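Local coordinates for DUF1573 domain-containing protein (Porphyromonas gingivalis, PDB 2QSV) that is of unknown function but may belong to a protein with cysteine-type peptidase activity, of which this chain is the C-terminal part, at residues V83-S88 and K94-V99. Numbering follows the deposited sequence.
Sequences VLEVTS and KAVDSV
Lys94 reaches across from its own strand to Glu85 and Thr87 on the antiparallel neighbour. From CB, which lies 4.2 Å from Val86 O, the chain sets off with CG beside its own backbone N (chi1 -63°) and then bends at each of the next three torsions, which folds it back over the neighbouring strand. CD settles 3.5 Å from Thr87 CG2, with Glu85 CG also near; CE comes to Glu85 OE1 at 3.2 Å, and NZ closes a long salt bridge to the same oxygen at 3.6 Å. Glu85 extends with CG anti to the backbone N (chi1 176°), which brings that methylene against CD and CE of Lys94 and the carboxylate near the lysine tip. Farther along the same face, Val83 CG1 touches Val96 CG1 at 3.8 Å. Beneath these side chains, Leu84 with Asp97 and Val86 with Ala95 form hydrogen-bonded pairs, each exchanging two N-H...O bonds; Val86 N to Ala95 O measures 2.9 Å. Lys94 CA adds a CA-H...O contact to Val86 O (3.2 Å). On the other face, Leu84 and Val86 turn inward to Leu3 of strand 3-5 in the facing sheet, while strand 35-41 makes backbone hydrogen bonds to Val83, Glu85 and Thr87. The arrangement is an antiparallel beta hairpin, set between strands 9-11 and 35-41 in one sheet of a beta sandwich consistent with an E-set domain.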
ATOM      1  N   VAL A  83     -15.307   2.947  -0.647  1.00 32.49           N
ATOM      2  CA  VAL A  83     -15.977   4.261  -0.633  1.00 33.18           C
ATOM      3  C   VAL A  83     -17.275   4.233   0.191  1.00 34.55           C
ATOM      4  O   VAL A  83     -18.204   3.478  -0.097  1.00 33.97           O
ATOM      5  CB  VAL A  83     -16.184   4.847  -2.062  1.00 33.01           C
ATOM      6  CG1 VAL A  83     -16.674   6.318  -1.977  1.00 32.09           C
ATOM      7  CG2 VAL A  83     -14.868   4.776  -2.850  1.00 30.44           C
ATOM      8  N   LEU A  84     -17.312   5.072   1.222  1.00 36.60           N
ATOM      9  CA  LEU A  84     -18.477   5.149   2.118  1.00 39.58           C
ATOM     10  C   LEU A  84     -19.315   6.412   1.930  1.00 39.90           C
ATOM     11  O   LEU A  84     -18.834   7.519   2.117  1.00 39.55           O
ATOM     12  CB  LEU A  84     -18.032   5.045   3.578  1.00 39.59           C
ATOM     13  CG  LEU A  84     -17.265   3.758   3.884  1.00 41.57           C
ATOM     14  CD1 LEU A  84     -16.724   3.857   5.291  1.00 42.72           C
ATOM     15  CD2 LEU A  84     -18.127   2.505   3.684  1.00 41.54           C
ATOM     16  N   GLU A  85     -20.569   6.210   1.556  1.00 42.15           N
ATOM     17  CA  GLU A  85     -21.520   7.305   1.386  1.00 44.50           C
ATOM     18  C   GLU A  85     -22.523   7.338   2.541  1.00 45.90           C
ATOM     19  O   GLU A  85     -23.298   6.405   2.744  1.00 46.01           O
ATOM     20  CB  GLU A  85     -22.259   7.190   0.061  1.00 44.30           C
ATOM     21  CG  GLU A  85     -23.321   8.258  -0.117  1.00 45.32           C
ATOM     22  CD  GLU A  85     -24.232   7.951  -1.277  1.00 47.65           C
ATOM     23  OE1 GLU A  85     -23.933   8.438  -2.399  1.00 44.15           O
ATOM     24  OE2 GLU A  85     -25.226   7.195  -1.066  1.00 50.02           O
ATOM     25  N   VAL A  86     -22.490   8.429   3.289  1.00 47.88           N
ATOM     26  CA  VAL A  86     -23.329   8.589   4.467  1.00 50.04           C
ATOM     27  C   VAL A  86     -24.427   9.643   4.246  1.00 51.04           C
ATOM     28  O   VAL A  86     -24.139  10.776   3.809  1.00 51.33           O
ATOM     29  CB  VAL A  86     -22.438   8.950   5.652  1.00 50.09           C
ATOM     30  CG1 VAL A  86     -23.160   9.814   6.648  1.00 51.06           C
ATOM     31  CG2 VAL A  86     -21.913   7.671   6.276  1.00 51.29           C
ATOM     32  N   THR A  87     -25.677   9.261   4.521  1.00 52.08           N
ATOM     33  CA  THR A  87     -26.814  10.186   4.460  1.00 52.57           C
ATOM     34  C   THR A  87     -27.597  10.195   5.772  1.00 53.00           C
ATOM     35  O   THR A  87     -28.101   9.162   6.214  1.00 53.13           O
ATOM     36  CB  THR A  87     -27.766   9.893   3.278  1.00 52.72           C
ATOM     37  OG1 THR A  87     -28.576   8.743   3.558  1.00 54.25           O
ATOM     38  CG2 THR A  87     -26.987   9.663   2.001  1.00 53.63           C
ATOM     39  N   SER A  88     -27.666  11.379   6.384  1.00 53.49           N
ATOM     40  CA  SER A  88     -28.408  11.626   7.633  1.00 53.79           C
ATOM     41  C   SER A  88     -29.854  12.018   7.306  1.00 53.52           C
ATOM     42  O   SER A  88     -30.100  13.162   6.911  1.00 53.75           O
ATOM     43  CB  SER A  88     -27.708  12.745   8.437  1.00 53.85           C
ATOM     44  OG  SER A  88     -28.608  13.441   9.286  1.00 56.60           O
ATOM     45  N   LYS A  94     -25.406  14.464   2.834  1.00 54.33           N
ATOM     46  CA  LYS A  94     -24.250  13.692   2.403  1.00 52.16           C
ATOM     47  C   LYS A  94     -22.889  14.073   2.974  1.00 51.49           C
ATOM     48  O   LYS A  94     -22.499  15.237   3.025  1.00 51.48           O
ATOM     49  CB  LYS A  94     -24.135  13.747   0.879  1.00 52.25           C
ATOM     50  CG  LYS A  94     -25.272  13.135   0.123  1.00 52.52           C
ATOM     51  CD  LYS A  94     -25.012  11.682  -0.149  1.00 52.78           C
ATOM     52  CE  LYS A  94     -24.587  11.497  -1.546  1.00 50.66           C
ATOM     53  NZ  LYS A  94     -25.788  11.468  -2.396  1.00 51.21           N
ATOM     54  N   ALA A  95     -22.156  13.044   3.368  1.00 49.97           N
ATOM     55  CA  ALA A  95     -20.708  13.082   3.395  1.00 48.96           C
ATOM     56  C   ALA A  95     -20.229  11.796   2.699  1.00 48.24           C
ATOM     57  O   ALA A  95     -20.828  10.727   2.825  1.00 47.84           O
ATOM     58  CB  ALA A  95     -20.199  13.166   4.804  1.00 49.13           C
ATOM     59  N   VAL A  96     -19.169  11.918   1.916  1.00 47.76           N
ATOM     60  CA  VAL A  96     -18.549  10.765   1.260  1.00 46.56           C
ATOM     61  C   VAL A  96     -17.115  10.671   1.748  1.00 46.43           C
ATOM     62  O   VAL A  96     -16.376  11.670   1.769  1.00 46.08           O
ATOM     63  CB  VAL A  96     -18.580  10.871  -0.299  1.00 46.59           C
ATOM     64  CG1 VAL A  96     -17.700   9.788  -0.947  1.00 45.44           C
ATOM     65  CG2 VAL A  96     -19.997  10.786  -0.816  1.00 43.96           C
ATOM     66  N   ASP A  97     -16.728   9.474   2.165  1.00 46.47           N
ATOM     67  CA  ASP A  97     -15.347   9.235   2.554  1.00 46.61           C
ATOM     68  C   ASP A  97     -14.846   7.862   2.144  1.00 44.53           C
ATOM     69  O   ASP A  97     -15.629   6.949   1.911  1.00 44.07           O
ATOM     70  CB  ASP A  97     -15.142   9.497   4.047  1.00 48.30           C
ATOM     71  CG  ASP A  97     -14.319  10.763   4.293  1.00 53.50           C
ATOM     72  OD1 ASP A  97     -13.095  10.729   3.949  1.00 57.72           O
ATOM     73  OD2 ASP A  97     -14.891  11.781   4.801  1.00 56.65           O
ATOM     74  N   SER A  98     -13.533   7.747   2.008  1.00 42.62           N
ATOM     75  CA  SER A  98     -12.945   6.488   1.631  1.00 41.16           C
ATOM     76  C   SER A  98     -11.852   6.000   2.591  1.00 39.33           C
ATOM     77  O   SER A  98     -11.162   6.778   3.240  1.00 39.28           O
ATOM     78  CB  SER A  98     -12.448   6.536   0.195  1.00 41.20           C
ATOM     79  OG  SER A  98     -11.389   7.436   0.110  1.00 44.32           O
ATOM     80  N   VAL A  99     -11.756   4.687   2.699  1.00 37.42           N
ATOM     81  CA  VAL A  99     -10.684   4.024   3.414  1.00 35.33           C
ATOM     82  C   VAL A  99      -9.852   3.336   2.342  1.00 34.02           C
ATOM     83  O   VAL A  99     -10.405   2.621   1.498  1.00 33.07           O
ATOM     84  CB  VAL A  99     -11.279   2.989   4.428  1.00 35.98           C
ATOM     85  CG1 VAL A  99     -10.195   2.061   5.010  1.00 34.25           C
ATOM     86  CG2 VAL A  99     -11.989   3.747   5.571  1.00 36.70           C
TER